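Local coordinates for tungstate ABC transporter, periplasmic tungstate-binding protein (Geobacter sulfurreducens, PDB 3LR1), which probably captures tungstate in the periplasm and delivers it to the membrane components of an ABC importer, at residues 7-12 with 36-41; 86-91 with 167-172. One frame throughout, in Å; residues are numbered along the deposited sequence.

Interaction 1. Residues 7-12 with 36-41; sequences LKMSTT and VDVIAV
M9, deposited as selenomethionine, runs from the strand 7-12 backbone along the face it shares with V36 and V38. Its CB lies 3.9 Å from D37 O and 4.3 Å from V36 CG1. CG continues the line, anti to the backbone N (chi1 177°), and carries SE away from the strands. At the CG-SE bond the chain bends (chi3 98°), which brings CE within 4.2 Å of V38 CG2; L21 of helix 20-32 and F59 of strand 57-60 also touch this side chain. The backbones form a parallel ladder, with M9 N to D37 O at 2.9 Å and nearly straight (175°). Two helices fill most of the connection between the strands, a beta-alpha-beta crossover in a Rossmann-like lobe of the periplasmic binding protein. T12, an N-cap residue bonded through OG1 to T15 OG1, has its side chain about 4 Å from a bound tungsten ion. Beyond M9, T11 CG2 meets V38 CG1 at 3.7 Å, while T11 OG1 hydrogen-bonds to F59 O. On the other face K8, D37 and I39 are partly exposed: K8 CD rests 4.1 Å from I39 CD1, but K8 NZ stays 6.7 Å from D37 OD2, bonding instead to D54 O as D37 OD1 pairs with R6.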
# COMPACT_ATOMS: atom_id res chain seq x y z
N LEU A 7 -17.95 10.85 5.00
CA LEU A 7 -17.77 9.42 4.71
C LEU A 7 -16.40 9.13 5.27
O LEU A 7 -15.46 9.87 4.96
CB LEU A 7 -17.74 9.22 3.19
CG LEU A 7 -17.48 7.81 2.70
CD1 LEU A 7 -18.65 6.90 3.03
CD2 LEU A 7 -17.20 7.88 1.16
N LYS A 8 -16.27 8.05 6.02
CA LYS A 8 -14.99 7.67 6.68
C LYS A 8 -14.38 6.48 5.94
O LYS A 8 -15.03 5.52 5.68
CB LYS A 8 -15.26 7.28 8.11
CG LYS A 8 -15.55 8.56 9.00
CD LYS A 8 -15.46 8.18 10.48
CE LYS A 8 -16.78 7.71 10.99
NZ LYS A 8 -16.65 7.13 12.43
N MSE A 9 -13.16 6.62 5.52
CA MSE A 9 -12.43 5.58 4.84
C MSE A 9 -11.19 5.22 5.66
O MSE A 9 -10.33 6.07 5.97
CB MSE A 9 -11.99 6.06 3.46
CG MSE A 9 -11.18 5.09 2.69
SE MSE A 9 -10.85 5.87 0.91
CE MSE A 9 -9.20 6.49 1.39
N SER A 10 -11.04 3.95 5.97
CA SER A 10 -9.76 3.51 6.57
C SER A 10 -8.84 3.05 5.45
O SER A 10 -9.28 2.47 4.44
CB SER A 10 -9.91 2.39 7.62
OG SER A 10 -10.35 1.21 7.00
N THR A 11 -7.56 3.33 5.65
CA THR A 11 -6.49 2.98 4.69
C THR A 11 -5.18 2.84 5.43
O THR A 11 -5.14 2.91 6.69
CB THR A 11 -6.39 3.97 3.54
OG1 THR A 11 -5.59 3.43 2.46
CG2 THR A 11 -5.92 5.34 3.93
N THR A 12 -4.11 2.61 4.72
CA THR A 12 -2.84 2.53 5.43
C THR A 12 -2.04 3.81 5.28
O THR A 12 -2.23 4.58 4.33
CB THR A 12 -1.98 1.38 4.95
OG1 THR A 12 -1.57 1.66 3.65
CG2 THR A 12 -2.72 0.06 5.01
N VAL A 36 -14.63 13.33 2.70
CA VAL A 36 -14.13 11.97 2.92
C VAL A 36 -12.98 12.11 3.89
O VAL A 36 -11.91 12.69 3.53
CB VAL A 36 -13.70 11.28 1.60
CG1 VAL A 36 -13.13 9.85 1.85
CG2 VAL A 36 -14.92 11.28 0.55
N ASP A 37 -13.18 11.60 5.12
CA ASP A 37 -12.13 11.52 6.13
C ASP A 37 -11.26 10.28 5.86
O ASP A 37 -11.79 9.13 5.80
CB ASP A 37 -12.70 11.34 7.52
CG ASP A 37 -13.47 12.51 8.02
OD1 ASP A 37 -13.47 13.60 7.44
OD2 ASP A 37 -14.05 12.28 9.10
N VAL A 38 -9.97 10.52 5.71
CA VAL A 38 -9.00 9.48 5.50
C VAL A 38 -8.35 9.14 6.85
O VAL A 38 -7.69 9.97 7.47
CB VAL A 38 -7.93 9.92 4.46
CG1 VAL A 38 -6.87 8.88 4.29
CG2 VAL A 38 -8.56 10.28 3.12
N ILE A 39 -8.52 7.90 7.27
CA ILE A 39 -8.01 7.36 8.57
C ILE A 39 -6.92 6.35 8.19
O ILE A 39 -7.20 5.22 7.81
CB ILE A 39 -9.13 6.71 9.41
CG1 ILE A 39 -10.16 7.82 9.76
CG2 ILE A 39 -8.55 5.99 10.66
CD1 ILE A 39 -11.49 7.31 10.36
N ALA A 40 -5.68 6.82 8.22
CA ALA A 40 -4.55 6.07 7.77
C ALA A 40 -3.80 5.49 8.98
O ALA A 40 -3.23 6.20 9.82
CB ALA A 40 -3.61 6.95 6.94
N VAL A 41 -3.86 4.18 9.07
CA VAL A 41 -3.41 3.44 10.22
C VAL A 41 -2.65 2.22 9.71
O VAL A 41 -2.43 2.09 8.49
CB VAL A 41 -4.60 3.11 11.17
CG1 VAL A 41 -5.03 4.39 11.97
CG2 VAL A 41 -5.74 2.43 10.47

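Interaction 2. Residues 86-91 with 167-172; sequences FVIVGP and YTLTDR
V87 and V89 face T170 and T168 across an antiparallel beta ladder that belongs to the second lobe of the binding protein. The backbone evidence is two hydrogen-bonded pairs, V87 with T170 and V89 with T168; V87 N reaches T170 O at 2.9 Å and 176°. These four residues are buried and tightly packed: V89 CG2 meets T168 CG2 at 3.6 Å and V87 CG2 meets T170 CG2 at 3.7 Å. Directly paired on one face, the partners point the same way. OG1 anti to the backbone N (chi1 -176° in T170) sets each threonine methyl against its valine, while T168 OG1 bonds to I119 O and T170 OG1 to D171 O. Helix 154-164 packs on the threonines. F86 and R172 are partly exposed. Carbon contacts of F86 are looser, CB being 4.1 Å from L169 CD1 and CE1 4.3 Å from D171 CB. R172 still packs closely: V87 CG1 sits 3.5 Å above its guanidinium plane, displaced toward the rim, while NH2 forms a salt bridge with D85 and a bond to Q190. D171, at the N-cap of helix 172-178, sends OD1 to T174 OG1, yet its own backbone N is buried with no partner in the model, 3.9 Å from F86 CD1.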
# COMPACT_ATOMS: atom_id res chain seq x y z
N PHE A 86 5.85 -2.04 -7.41
CA PHE A 86 6.92 -2.24 -6.47
C PHE A 86 8.29 -1.99 -7.10
O PHE A 86 8.55 -2.48 -8.21
CB PHE A 86 6.87 -3.62 -5.88
CG PHE A 86 5.73 -3.83 -4.92
CD1 PHE A 86 5.72 -3.19 -3.70
CD2 PHE A 86 4.73 -4.73 -5.22
CE1 PHE A 86 4.68 -3.40 -2.80
CE2 PHE A 86 3.69 -4.93 -4.36
CZ PHE A 86 3.68 -4.28 -3.13
N VAL A 87 9.18 -1.35 -6.36
CA VAL A 87 10.55 -1.16 -6.81
C VAL A 87 11.55 -1.52 -5.68
O VAL A 87 11.18 -1.64 -4.51
CB VAL A 87 10.79 0.35 -7.28
CG1 VAL A 87 9.88 0.79 -8.53
CG2 VAL A 87 10.55 1.32 -6.15
N ILE A 88 12.82 -1.73 -6.03
CA ILE A 88 13.85 -1.94 -5.04
C ILE A 88 14.73 -0.68 -5.08
O ILE A 88 15.26 -0.26 -6.14
CB ILE A 88 14.69 -3.25 -5.22
CG1 ILE A 88 13.75 -4.49 -5.34
CG2 ILE A 88 15.75 -3.41 -4.03
CD1 ILE A 88 14.35 -5.80 -5.78
N VAL A 89 14.85 -0.06 -3.91
CA VAL A 89 15.68 1.08 -3.73
C VAL A 89 16.87 0.73 -2.84
O VAL A 89 16.87 -0.23 -2.07
CB VAL A 89 14.90 2.31 -3.11
CG1 VAL A 89 13.76 2.86 -4.07
CG2 VAL A 89 14.42 2.03 -1.70
N GLY A 90 17.91 1.53 -2.99
CA GLY A 90 19.12 1.34 -2.24
C GLY A 90 20.12 2.47 -2.48
O GLY A 90 19.83 3.40 -3.21
N PRO A 91 21.29 2.39 -1.89
CA PRO A 91 22.30 3.42 -2.04
C PRO A 91 22.72 3.69 -3.47
O PRO A 91 22.79 2.78 -4.22
CB PRO A 91 23.46 2.86 -1.25
CG PRO A 91 23.16 1.52 -1.03
CD PRO A 91 21.73 1.34 -1.00
N TYR A 167 19.10 -1.77 1.26
CA TYR A 167 18.11 -1.91 0.24
C TYR A 167 16.77 -2.21 0.90
O TYR A 167 16.70 -2.70 2.02
CB TYR A 167 18.49 -3.05 -0.69
CG TYR A 167 19.76 -2.89 -1.46
CD1 TYR A 167 19.73 -2.50 -2.80
CD2 TYR A 167 21.00 -3.23 -0.91
CE1 TYR A 167 20.90 -2.39 -3.54
CE2 TYR A 167 22.17 -3.11 -1.67
CZ TYR A 167 22.11 -2.70 -2.97
OH TYR A 167 23.28 -2.60 -3.76
N THR A 168 15.70 -1.89 0.21
CA THR A 168 14.37 -2.24 0.63
C THR A 168 13.44 -2.31 -0.58
O THR A 168 13.68 -1.60 -1.61
CB THR A 168 13.82 -1.27 1.74
OG1 THR A 168 12.66 -1.88 2.33
CG2 THR A 168 13.45 0.12 1.19
N LEU A 169 12.41 -3.15 -0.46
CA LEU A 169 11.33 -3.24 -1.39
C LEU A 169 10.29 -2.23 -0.93
O LEU A 169 9.88 -2.22 0.24
CB LEU A 169 10.75 -4.66 -1.41
CG LEU A 169 9.61 -4.88 -2.37
CD1 LEU A 169 10.15 -5.03 -3.87
CD2 LEU A 169 8.76 -6.11 -1.91
N THR A 170 9.93 -1.31 -1.84
CA THR A 170 8.98 -0.25 -1.54
C THR A 170 7.97 -0.08 -2.65
O THR A 170 8.27 -0.32 -3.81
CB THR A 170 9.69 1.14 -1.25
OG1 THR A 170 8.71 2.13 -0.88
CG2 THR A 170 10.47 1.68 -2.44
N ASP A 171 6.73 0.32 -2.32
CA ASP A 171 5.83 0.79 -3.37
C ASP A 171 6.41 2.14 -3.91
O ASP A 171 7.00 2.91 -3.14
CB ASP A 171 4.43 0.94 -2.84
CG ASP A 171 4.30 2.12 -1.93
OD1 ASP A 171 4.72 2.00 -0.76
OD2 ASP A 171 3.77 3.18 -2.42
N ARG A 172 6.25 2.40 -5.22
CA ARG A 172 6.82 3.57 -5.87
C ARG A 172 6.16 4.79 -5.35
O ARG A 172 6.79 5.85 -5.22
CB ARG A 172 6.61 3.48 -7.35
CG ARG A 172 7.32 4.52 -8.14
CD ARG A 172 6.76 4.49 -9.61
NE ARG A 172 7.07 3.22 -10.29
CZ ARG A 172 8.21 2.99 -10.94
NH1 ARG A 172 9.17 3.94 -11.05
NH2 ARG A 172 8.40 1.83 -11.55

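The two interactions lie 25 Å apart, centre to centre, on opposite sides of the chain's centre, and do not touch. They hold different strands, yet one continuous network of pairings joins them: strand 57-60, beside 6-12, pairs with 197-204, which pairs with 78-90. Interaction 1 is a partly buried parallel pair, most of whose partly exposed residues lie on 36-41; charged K8 and D37 find partners outside the ladder. Interaction 2 is antiparallel and mostly buried, with valine and threonine methyls on one face and I88 with L169 on the other. One strand of each pair ends at an N-cap residue, T12 or D171, whose side chain lies near bound tungsten; both probably flank the cleft between lobes.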